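Local coordinates for protein Vlm2 (Streptomyces tsusimaensis, PDB 6ECB) that carries the thioesterase domain of a valinomycin synthetase, a nonribosomal peptide synthetase, and probably releases the depsipeptide product from its phosphopantetheine-bound carrier, at residues S111-M123 with V226-H238. Residues are numbered along the deposited sequence; the frame is centred on the assembly and turned at random.
Sequences SLGGHIAFYLATM and VVLPQRKLDIPIH
F118 reaches out from helix 112-126 and sets its ring between P229 and L233. Its CG lies anti to the backbone N (chi1 179°), which places the ring between the helix and the 226-238 segment. P229 CB lies over one face, offset toward the rim, in a CH-pi contact 3.9 Å from the ring centroid. L233 CB packs against CE2 at 3.6 Å. At the ring edge, CZ comes 3.3 Å from R231 O, a buried carbonyl with no partner in the model. With F118 cut back to an alanine, a gap is likely to open between P229 and L233, which would lose their shared apolar partner. One turn on, L233 CD1 meets T122 CG2 at 3.7 Å. Y119 holds the other end of the loop. Its OH donates to L228 O at 2.6 Å, tilted 32° from the carbonyl plane. V227 CG2 lies over one face of the H115 ring. The helix follows S111 on a probable nucleophile elbow of the alpha/beta-hydrolase fold. The loop runs along this helix from helix 224-227 to strand 237-241. F118 and L233 both touch L134 of strand 134-137, while F86 of helix 86-97 packs edge-to-face with Y119.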
# COMPACT_ATOMS: atom_id res chain seq x y z
N SER A 111 4.78 2.08 1.23
CA SER A 111 5.81 1.09 1.54
C SER A 111 6.09 0.27 0.27
O SER A 111 6.23 0.85 -0.82
CB SER A 111 5.32 0.29 2.76
OG SER A 111 6.36 -0.52 3.25
N LEU A 112 6.18 -1.06 0.35
CA LEU A 112 6.40 -1.86 -0.86
C LEU A 112 5.33 -1.60 -1.92
O LEU A 112 5.60 -1.76 -3.12
CB LEU A 112 6.44 -3.35 -0.50
CG LEU A 112 6.61 -4.32 -1.67
CD1 LEU A 112 7.96 -4.21 -2.33
CD2 LEU A 112 6.37 -5.76 -1.13
N GLY A 113 4.12 -1.22 -1.50
CA GLY A 113 3.09 -0.86 -2.45
C GLY A 113 3.51 0.28 -3.35
O GLY A 113 3.07 0.36 -4.50
N GLY A 114 4.37 1.18 -2.85
CA GLY A 114 4.89 2.25 -3.71
C GLY A 114 5.78 1.74 -4.83
O GLY A 114 5.67 2.18 -5.98
N HIS A 115 6.67 0.79 -4.51
CA HIS A 115 7.49 0.22 -5.56
C HIS A 115 6.66 -0.56 -6.55
O HIS A 115 6.91 -0.51 -7.75
CB HIS A 115 8.56 -0.68 -4.97
CG HIS A 115 9.42 0.04 -4.01
ND1 HIS A 115 9.06 0.20 -2.70
CD2 HIS A 115 10.57 0.74 -4.18
CE1 HIS A 115 9.98 0.93 -2.08
NE2 HIS A 115 10.89 1.27 -2.97
N ILE A 116 5.70 -1.35 -6.05
CA ILE A 116 4.82 -2.07 -6.95
C ILE A 116 4.08 -1.09 -7.85
O ILE A 116 3.95 -1.30 -9.06
CB ILE A 116 3.85 -2.96 -6.16
CG1 ILE A 116 4.63 -4.07 -5.46
CG2 ILE A 116 2.83 -3.58 -7.13
CD1 ILE A 116 3.77 -4.88 -4.49
N ALA A 117 3.57 -0.01 -7.26
CA ALA A 117 2.83 0.99 -8.02
C ALA A 117 3.68 1.62 -9.12
O ALA A 117 3.21 1.85 -10.24
CB ALA A 117 2.31 2.06 -7.07
N PHE A 118 4.95 1.93 -8.81
CA PHE A 118 5.83 2.48 -9.84
C PHE A 118 5.95 1.52 -11.02
O PHE A 118 5.76 1.89 -12.19
CB PHE A 118 7.22 2.77 -9.25
CG PHE A 118 8.20 3.31 -10.28
CD1 PHE A 118 8.92 2.46 -11.10
CD2 PHE A 118 8.33 4.68 -10.47
CE1 PHE A 118 9.77 2.97 -12.08
CE2 PHE A 118 9.18 5.19 -11.44
CZ PHE A 118 9.88 4.35 -12.25
N TYR A 119 6.23 0.24 -10.73
CA TYR A 119 6.43 -0.72 -11.79
C TYR A 119 5.11 -1.05 -12.50
O TYR A 119 5.11 -1.26 -13.73
CB TYR A 119 7.07 -1.98 -11.23
CG TYR A 119 8.58 -1.95 -11.22
CD1 TYR A 119 9.28 -1.42 -10.15
CD2 TYR A 119 9.30 -2.53 -12.24
CE1 TYR A 119 10.65 -1.41 -10.13
CE2 TYR A 119 10.68 -2.53 -12.22
CZ TYR A 119 11.34 -1.96 -11.16
OH TYR A 119 12.73 -1.97 -11.14
N LEU A 120 4.01 -1.08 -11.75
CA LEU A 120 2.67 -1.24 -12.32
C LEU A 120 2.39 -0.15 -13.35
O LEU A 120 1.96 -0.41 -14.49
CB LEU A 120 1.64 -1.17 -11.16
CG LEU A 120 0.22 -1.59 -11.30
CD1 LEU A 120 -0.34 -1.61 -9.88
CD2 LEU A 120 -0.47 -0.64 -12.21
N ALA A 121 2.65 1.09 -12.96
CA ALA A 121 2.46 2.21 -13.88
C ALA A 121 3.33 2.05 -15.13
O ALA A 121 2.86 2.32 -16.24
CB ALA A 121 2.76 3.52 -13.17
N THR A 122 4.59 1.61 -14.98
CA THR A 122 5.41 1.47 -16.17
C THR A 122 4.85 0.39 -17.07
O THR A 122 4.84 0.54 -18.31
CB THR A 122 6.89 1.16 -15.86
OG1 THR A 122 7.05 -0.19 -15.44
CG2 THR A 122 7.44 2.07 -14.81
N MET A 123 4.32 -0.69 -16.49
CA MET A 123 3.73 -1.75 -17.29
C MET A 123 2.47 -1.28 -18.02
O MET A 123 2.26 -1.64 -19.18
CB MET A 123 3.41 -2.96 -16.41
CG MET A 123 3.02 -4.22 -17.15
SD MET A 123 3.12 -5.66 -16.04
CE MET A 123 4.85 -5.74 -15.67
N VAL A 226 16.02 -5.55 -6.50
CA VAL A 226 14.97 -5.91 -7.45
C VAL A 226 13.85 -4.87 -7.48
O VAL A 226 13.27 -4.59 -8.54
CB VAL A 226 14.42 -7.30 -7.07
CG1 VAL A 226 13.19 -7.61 -7.87
CG2 VAL A 226 15.50 -8.38 -7.29
N VAL A 227 13.49 -4.30 -6.32
CA VAL A 227 12.35 -3.38 -6.28
C VAL A 227 12.76 -1.95 -6.62
O VAL A 227 11.89 -1.11 -6.87
CB VAL A 227 11.61 -3.40 -4.93
CG1 VAL A 227 11.30 -4.86 -4.50
CG2 VAL A 227 12.37 -2.69 -3.84
N LEU A 228 14.05 -1.65 -6.65
CA LEU A 228 14.49 -0.31 -7.04
C LEU A 228 14.02 0.03 -8.45
O LEU A 228 14.16 -0.79 -9.37
CB LEU A 228 16.03 -0.24 -6.97
CG LEU A 228 16.61 1.16 -7.25
CD1 LEU A 228 16.39 2.06 -6.04
CD2 LEU A 228 18.10 1.06 -7.60
N PRO A 229 13.43 1.21 -8.67
CA PRO A 229 13.11 1.62 -10.03
C PRO A 229 14.36 1.59 -10.92
O PRO A 229 15.47 1.83 -10.46
CB PRO A 229 12.57 3.04 -9.85
CG PRO A 229 11.98 3.03 -8.48
CD PRO A 229 12.88 2.14 -7.67
N GLN A 230 14.15 1.29 -12.19
CA GLN A 230 15.25 1.16 -13.14
C GLN A 230 14.98 1.84 -14.47
O GLN A 230 15.74 1.62 -15.42
CB GLN A 230 15.56 -0.31 -13.41
CG GLN A 230 16.23 -1.05 -12.28
CD GLN A 230 17.60 -0.50 -11.91
OE1 GLN A 230 18.13 0.38 -12.60
NE2 GLN A 230 18.16 -1.01 -10.83
N ARG A 231 13.92 2.62 -14.60
CA ARG A 231 13.66 3.44 -15.78
C ARG A 231 12.91 4.67 -15.31
O ARG A 231 12.49 4.76 -14.16
CB ARG A 231 12.88 2.67 -16.85
CG ARG A 231 11.45 2.34 -16.47
CD ARG A 231 10.79 1.53 -17.57
NE ARG A 231 9.74 2.27 -18.26
CZ ARG A 231 8.95 1.74 -19.19
NH1 ARG A 231 9.11 0.47 -19.53
NH2 ARG A 231 8.00 2.46 -19.76
N LYS A 232 12.79 5.66 -16.19
CA LYS A 232 12.04 6.85 -15.84
C LYS A 232 10.58 6.66 -16.23
O LYS A 232 10.27 6.09 -17.28
CB LYS A 232 12.58 8.09 -16.51
CG LYS A 232 14.02 8.46 -16.13
CD LYS A 232 14.24 9.90 -16.48
CE LYS A 232 15.65 10.37 -16.26
NZ LYS A 232 15.66 11.85 -16.24
N LEU A 233 9.70 7.15 -15.39
CA LEU A 233 8.26 7.02 -15.59
C LEU A 233 7.75 8.30 -16.22
O LEU A 233 8.06 9.40 -15.77
CB LEU A 233 7.57 6.75 -14.25
CG LEU A 233 6.08 6.56 -14.29
CD1 LEU A 233 5.69 5.29 -15.01
CD2 LEU A 233 5.55 6.54 -12.86
N ASP A 234 6.96 8.16 -17.29
CA ASP A 234 6.54 9.29 -18.09
C ASP A 234 5.16 9.82 -17.69
O ASP A 234 4.39 10.21 -18.56
CB ASP A 234 6.54 8.88 -19.57
CG ASP A 234 6.27 10.03 -20.49
OD1 ASP A 234 6.83 11.10 -20.24
OD2 ASP A 234 5.49 9.87 -21.45
N ILE A 235 4.80 9.74 -16.41
CA ILE A 235 3.66 10.47 -15.87
C ILE A 235 4.11 11.18 -14.61
O ILE A 235 5.15 10.84 -14.04
CB ILE A 235 2.47 9.53 -15.56
CG1 ILE A 235 2.86 8.50 -14.49
CG2 ILE A 235 2.00 8.83 -16.84
CD1 ILE A 235 1.69 7.53 -14.16
N PRO A 236 3.37 12.18 -14.13
CA PRO A 236 3.84 12.94 -12.96
C PRO A 236 3.82 12.07 -11.72
O PRO A 236 2.93 11.24 -11.53
CB PRO A 236 2.83 14.09 -12.84
CG PRO A 236 2.06 14.09 -14.10
CD PRO A 236 2.17 12.78 -14.74
N ILE A 237 4.79 12.31 -10.85
CA ILE A 237 4.91 11.62 -9.58
C ILE A 237 4.66 12.63 -8.46
O ILE A 237 5.21 13.74 -8.49
CB ILE A 237 6.29 10.97 -9.43
CG1 ILE A 237 6.55 10.04 -10.59
CG2 ILE A 237 6.38 10.25 -8.11
CD1 ILE A 237 7.89 9.41 -10.54
N HIS A 238 3.84 12.24 -7.48
CA HIS A 238 3.64 13.01 -6.26
C HIS A 238 4.11 12.15 -5.11
O HIS A 238 3.60 11.05 -4.93
CB HIS A 238 2.18 13.36 -6.00
CG HIS A 238 1.73 14.60 -6.70
ND1 HIS A 238 1.39 14.60 -8.02
CD2 HIS A 238 1.59 15.89 -6.27
CE1 HIS A 238 1.04 15.82 -8.39
NE2 HIS A 238 1.15 16.62 -7.34
O HOH W 1 13.87 -4.68 -10.87